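Local coordinates for TRAP-T family transporter, DctP (Periplasmic binding) subunit (Sulfitobacter sp. NAS-14.1, PDB 4PF8), which binds beta-D-galacturonate and probably serves as the periplasmic solute-binding subunit of a TRAP transporter, at residues L138-D142 / S261-R266; P154-P158 / A295-A299. All coordinates share one frame; numbering follows the deposited sequence.

Overall arrangement
In this TRAP solute-binding protein, a two-lobed architecture shows how chain crossings tie distant sequence together. The segments alternate along the chain: 138-142, 154-158, 261-266, 295-299. Interaction 1 sets the outermost strand 135-141 of the five-stranded mixed sheet against the long helix 248-282. Interaction 2 joins the loop after strand 146-150, part of the four-stranded sheet, to helix 293-299, which follows that sheet's outermost strand 286-289. Their centres lie 31 Å apart on opposite sides of the chain's centre, with nearest atoms about 18 Å apart. Each contact thus joins parts far apart in sequence, and in interaction 1 the Gln265 side chain comes to about 8 Å from the bound galacturonate.

Interaction 1. Residues L138-D142 / S261-R266; sequences LGYYD and STDLQR
Tyr141 and Asp142 run past Thr262, Gln265 and Arg266 where strand 138-141 and helix 261-266 lie almost parallel, their axes 7.9 Å apart at an angle of 8°. This is helix-on-sheet packing in the alpha/beta fold of a periplasmic binding protein: an outermost strand covered by the long helix 248-282. Leu138 and Gly139 form a classic beta bulge opposite Leu236, and Gly139 CA sits 3.5 Å from Thr262 OG1, whose hydrogen bond goes to Gly258 O.

Gln265 both covers the Tyr141 ring and bonds Asp142. The helix backbone and chi1 (-173°, CG anti to the backbone N) lay CB and CG over one ring face, and a bend at chi2 (-93°) turns the amide toward the Asp142 backbone. Gln265 CB makes a CH-pi contact 3.8 Å from the Tyr141 ring centroid, and the amide plane is turned only 10° from that of the ring. The same amide pairs with Asp142 in both directions: Gln265 OE1 accepts from Asp142 N at 2.9 Å, and NE2 donates to a lone pair of Asp142 O. At the ring's edge, Tyr141 OH donates to Ser261 OG at 2.9 Å. The Tyr141 backbone bonds to Glu234, a residue of the galacturonate pocket.

Arg266 also has outside partners, a salt bridge to Asp119 and a cation-pi contact with Tyr115. Its guanidinium meets the strand edge-on, Arg266 NE (3.0 Å) and Arg266 NH1 (2.8 Å) both donating to Tyr140 O.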
loop_
_atom_site.group_PDB
_atom_site.type_symbol
_atom_site.label_atom_id
_atom_site.label_comp_id
_atom_site.label_asym_id
_atom_site.label_seq_id
_atom_site.Cartn_x
_atom_site.Cartn_y
_atom_site.Cartn_z
ATOM N N LEU A 138 -5.455 11.035 7.928
ATOM C CA LEU A 138 -4.631 12.190 8.284
ATOM C C LEU A 138 -3.628 12.567 7.201
ATOM O O LEU A 138 -3.084 13.672 7.194
ATOM C CB LEU A 138 -3.875 11.928 9.577
ATOM C CG LEU A 138 -4.755 11.630 10.795
ATOM C CD1 LEU A 138 -3.876 11.278 11.978
ATOM C CD2 LEU A 138 -5.660 12.809 11.132
ATOM N N GLY A 139 -3.378 11.653 6.280
ATOM C CA GLY A 139 -2.468 11.923 5.196
ATOM C C GLY A 139 -2.233 10.681 4.383
ATOM O O GLY A 139 -2.458 9.571 4.849
ATOM N N TYR A 140 -1.816 10.878 3.141
ATOM C CA TYR A 140 -1.515 9.769 2.238
ATOM C C TYR A 140 -0.013 9.620 1.999
ATOM O O TYR A 140 0.657 10.478 1.400
ATOM C CB TYR A 140 -2.307 9.921 0.916
ATOM C CG TYR A 140 -3.801 9.884 1.130
ATOM C CD1 TYR A 140 -4.427 8.713 1.571
ATOM C CD2 TYR A 140 -4.593 11.011 0.904
ATOM C CE1 TYR A 140 -5.783 8.675 1.808
ATOM C CE2 TYR A 140 -5.966 10.974 1.124
ATOM C CZ TYR A 140 -6.550 9.794 1.580
ATOM O OH TYR A 140 -7.914 9.742 1.809
ATOM N N TYR A 141 0.514 8.524 2.521
ATOM C CA TYR A 141 1.924 8.161 2.399
ATOM C C TYR A 141 2.189 7.504 1.047
ATOM O O TYR A 141 1.312 6.879 0.456
ATOM C CB TYR A 141 2.323 7.188 3.518
ATOM C CG TYR A 141 2.596 7.769 4.913
ATOM C CD1 TYR A 141 2.106 9.001 5.312
ATOM C CD2 TYR A 141 3.339 7.045 5.831
ATOM C CE1 TYR A 141 2.372 9.494 6.607
ATOM C CE2 TYR A 141 3.610 7.524 7.095
ATOM C CZ TYR A 141 3.128 8.737 7.483
ATOM O OH TYR A 141 3.401 9.189 8.755
ATOM N N ASP A 142 3.410 7.678 0.561
ATOM C CA ASP A 142 3.869 7.141 -0.718
ATOM C C ASP A 142 4.306 5.692 -0.565
ATOM O O ASP A 142 5.015 5.348 0.372
ATOM C CB ASP A 142 5.068 7.993 -1.155
ATOM C CG ASP A 142 5.436 7.859 -2.629
ATOM O OD1 ASP A 142 5.000 6.916 -3.330
ATOM O OD2 ASP A 142 6.217 8.749 -3.080
ATOM N N SER A 261 4.013 14.701 9.108
ATOM C CA SER A 261 4.618 13.369 9.014
ATOM C C SER A 261 4.496 12.814 7.600
ATOM O O SER A 261 5.340 12.042 7.171
ATOM C CB SER A 261 3.993 12.425 10.034
ATOM O OG SER A 261 2.790 11.893 9.573
ATOM N N THR A 262 3.453 13.230 6.891
ATOM C CA THR A 262 3.263 12.827 5.492
ATOM C C THR A 262 4.309 13.505 4.614
ATOM O O THR A 262 4.907 12.873 3.729
ATOM C CB THR A 262 1.844 13.174 5.008
ATOM O OG1 THR A 262 0.884 12.492 5.817
ATOM C CG2 THR A 262 1.629 12.763 3.562
ATOM N N ASP A 263 4.564 14.776 4.867
ATOM C CA ASP A 263 5.619 15.484 4.140
ATOM C C ASP A 263 6.965 14.797 4.360
ATOM O O ASP A 263 7.744 14.594 3.411
ATOM C CB ASP A 263 5.721 16.939 4.582
ATOM C CG ASP A 263 4.569 17.783 4.099
ATOM O OD1 ASP A 263 3.883 17.373 3.139
ATOM O OD2 ASP A 263 4.372 18.880 4.670
ATOM N N LEU A 264 7.235 14.426 5.611
ATOM C CA LEU A 264 8.482 13.754 5.954
ATOM C C LEU A 264 8.557 12.391 5.272
ATOM O O LEU A 264 9.561 12.071 4.630
ATOM C CB LEU A 264 8.625 13.588 7.474
ATOM C CG LEU A 264 9.791 12.704 7.915
ATOM C CD1 LEU A 264 11.108 13.358 7.552
ATOM C CD2 LEU A 264 9.723 12.423 9.397
ATOM N N GLN A 265 7.499 11.590 5.379
ATOM C CA GLN A 265 7.547 10.252 4.814
ATOM C C GLN A 265 7.791 10.298 3.322
ATOM O O GLN A 265 8.520 9.461 2.794
ATOM C CB GLN A 265 6.270 9.473 5.096
ATOM C CG GLN A 265 6.389 8.021 4.660
ATOM C CD GLN A 265 5.896 7.739 3.249
ATOM O OE1 GLN A 265 5.352 8.606 2.571
ATOM N NE2 GLN A 265 6.081 6.501 2.804
ATOM N N ARG A 266 7.150 11.237 2.639
ATOM C CA ARG A 266 7.287 11.314 1.184
ATOM C C ARG A 266 8.723 11.659 0.801
ATOM O O ARG A 266 9.257 11.136 -0.202
ATOM C CB ARG A 266 6.298 12.323 0.607
ATOM C CG ARG A 266 4.861 11.835 0.665
ATOM C CD ARG A 266 3.918 12.913 0.185
ATOM N NE ARG A 266 2.533 12.460 0.151
ATOM C CZ ARG A 266 1.538 13.171 -0.347
ATOM N NH1 ARG A 266 0.311 12.678 -0.321
ATOM N NH2 ARG A 266 1.751 14.395 -0.862
#

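Interaction 2. Residues P154-P158 / A295-A299; sequences PINTP and AFQEA
Ala295 O accepts the helical bond from Ala299 N at 3.0 Å, and Pro158 CG packs against that same Ala295 oxygen at 3.6 Å, a van der Waals approach. The proline thus lies against the turn of helix 293-299 that holds Ala295 and Ala299, with Ala295 CB 3.9 Å from Pro158 CD and Ala299 CB 4.0 Å from Pro158 CG. It is a loop-on-helix contact, in which a proline from the loop after strand 146-150 lies over the face of an aromatic ring from the short helix 293-299.

Phe296 leaves the helix with CG anti to its carbonyl carbon (chi1 -75°), a torsion that carries the ring toward the loop. Pro158 CD stands over the centre of one face of the Phe296 ring, 3.9 Å from the centroid and 8° off the normal, a CH-pi contact. The leading corner of the ring reaches the peptide before the proline, Phe296 CZ lying 3.4 Å from Thr157 C. Ile155 CG2 meets Phe296 CZ from the edge at 3.8 Å, the two side chains crossing at about a right angle, and Asn156 O also lies at the rim near CE2.

Asp160 OD2 accepts from both Asn156 N and Thr157 N, while Ile155 O takes a bond from Asn288 ND2. Met181 touches both Pro158 and Phe296. With these backbone groups bonded, the loop meets the helix largely through carbon surfaces, and the fit depends on shape and dispersion more than on directional bonding.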
loop_
_atom_site.group_PDB
_atom_site.type_symbol
_atom_site.label_atom_id
_atom_site.label_comp_id
_atom_site.label_asym_id
_atom_site.label_seq_id
_atom_site.Cartn_x
_atom_site.Cartn_y
_atom_site.Cartn_z
ATOM N N PRO A 154 12.736 -13.756 -16.013
ATOM C CA PRO A 154 12.235 -12.399 -16.218
ATOM C C PRO A 154 10.833 -12.399 -16.801
ATOM O O PRO A 154 10.446 -13.271 -17.580
ATOM C CB PRO A 154 13.210 -11.814 -17.258
ATOM C CG PRO A 154 14.427 -12.647 -17.155
ATOM C CD PRO A 154 13.962 -14.016 -16.790
ATOM N N ILE A 155 10.085 -11.374 -16.435
ATOM C CA ILE A 155 8.813 -11.059 -17.031
ATOM C C ILE A 155 8.951 -9.843 -17.953
ATOM O O ILE A 155 9.270 -8.746 -17.506
ATOM C CB ILE A 155 7.782 -10.784 -15.946
ATOM C CG1 ILE A 155 7.461 -12.079 -15.194
ATOM C CG2 ILE A 155 6.521 -10.187 -16.543
ATOM C CD1 ILE A 155 6.840 -11.829 -13.821
ATOM N N ASN A 156 8.724 -10.068 -19.245
ATOM C CA ASN A 156 8.737 -8.986 -20.233
ATOM C C ASN A 156 7.404 -8.740 -20.915
ATOM O O ASN A 156 7.177 -7.675 -21.484
ATOM C CB ASN A 156 9.824 -9.229 -21.279
ATOM C CG ASN A 156 11.197 -8.899 -20.737
ATOM O OD1 ASN A 156 11.540 -7.724 -20.543
ATOM N ND2 ASN A 156 11.961 -9.921 -20.434
ATOM N N THR A 157 6.539 -9.747 -20.908
ATOM C CA THR A 157 5.199 -9.632 -21.477
ATOM C C THR A 157 4.229 -10.358 -20.552
ATOM O O THR A 157 4.652 -11.180 -19.719
ATOM C CB THR A 157 5.089 -10.311 -22.858
ATOM O OG1 THR A 157 5.162 -11.731 -22.686
ATOM C CG2 THR A 157 6.191 -9.850 -23.774
ATOM N N PRO A 158 2.924 -10.069 -20.688
ATOM C CA PRO A 158 1.973 -10.757 -19.804
ATOM C C PRO A 158 2.038 -12.269 -19.968
ATOM O O PRO A 158 1.794 -12.990 -18.998
ATOM C CB PRO A 158 0.609 -10.229 -20.256
ATOM C CG PRO A 158 0.901 -8.952 -20.983
ATOM C CD PRO A 158 2.284 -9.036 -21.519
ATOM N N ALA A 295 1.000 -3.761 -23.660
ATOM C CA ALA A 295 0.506 -5.128 -23.560
ATOM C C ALA A 295 0.008 -5.455 -22.157
ATOM O O ALA A 295 -1.002 -6.130 -22.020
ATOM C CB ALA A 295 1.568 -6.141 -24.002
ATOM N N PHE A 296 0.706 -4.988 -21.123
ATOM C CA PHE A 296 0.231 -5.192 -19.766
ATOM C C PHE A 296 -1.045 -4.420 -19.508
ATOM O O PHE A 296 -1.956 -4.940 -18.855
ATOM C CB PHE A 296 1.302 -4.809 -18.732
ATOM C CG PHE A 296 2.403 -5.820 -18.632
ATOM C CD1 PHE A 296 2.278 -6.925 -17.824
ATOM C CD2 PHE A 296 3.558 -5.663 -19.369
ATOM C CE1 PHE A 296 3.292 -7.863 -17.760
ATOM C CE2 PHE A 296 4.569 -6.587 -19.300
ATOM C CZ PHE A 296 4.441 -7.681 -18.502
ATOM N N GLN A 297 -1.115 -3.192 -20.012
ATOM C CA GLN A 297 -2.307 -2.386 -19.828
ATOM C C GLN A 297 -3.509 -3.062 -20.487
ATOM O O GLN A 297 -4.584 -3.147 -19.887
ATOM C CB GLN A 297 -2.098 -0.990 -20.381
ATOM C CG GLN A 297 -1.102 -0.200 -19.557
ATOM C CD GLN A 297 -0.824 1.131 -20.173
ATOM O OE1 GLN A 297 -0.666 1.237 -21.392
ATOM N NE2 GLN A 297 -0.786 2.161 -19.352
ATOM N N GLU A 298 -3.326 -3.553 -21.707
ATOM C CA GLU A 298 -4.420 -4.216 -22.421
ATOM C C GLU A 298 -4.860 -5.475 -21.692
ATOM O O GLU A 298 -6.049 -5.792 -21.655
ATOM C CB GLU A 298 -3.999 -4.561 -23.851
ATOM C CG GLU A 298 -3.846 -3.366 -24.784
ATOM C CD GLU A 298 -3.632 -3.779 -26.235
ATOM O OE1 GLU A 298 -3.768 -4.987 -26.541
ATOM O OE2 GLU A 298 -3.332 -2.895 -27.070
ATOM N N ALA A 299 -3.902 -6.186 -21.108
ATOM C CA ALA A 299 -4.195 -7.430 -20.413
ATOM C C ALA A 299 -5.072 -7.184 -19.199
ATOM O O ALA A 299 -5.763 -8.101 -18.765
ATOM C CB ALA A 299 -2.919 -8.113 -19.986
#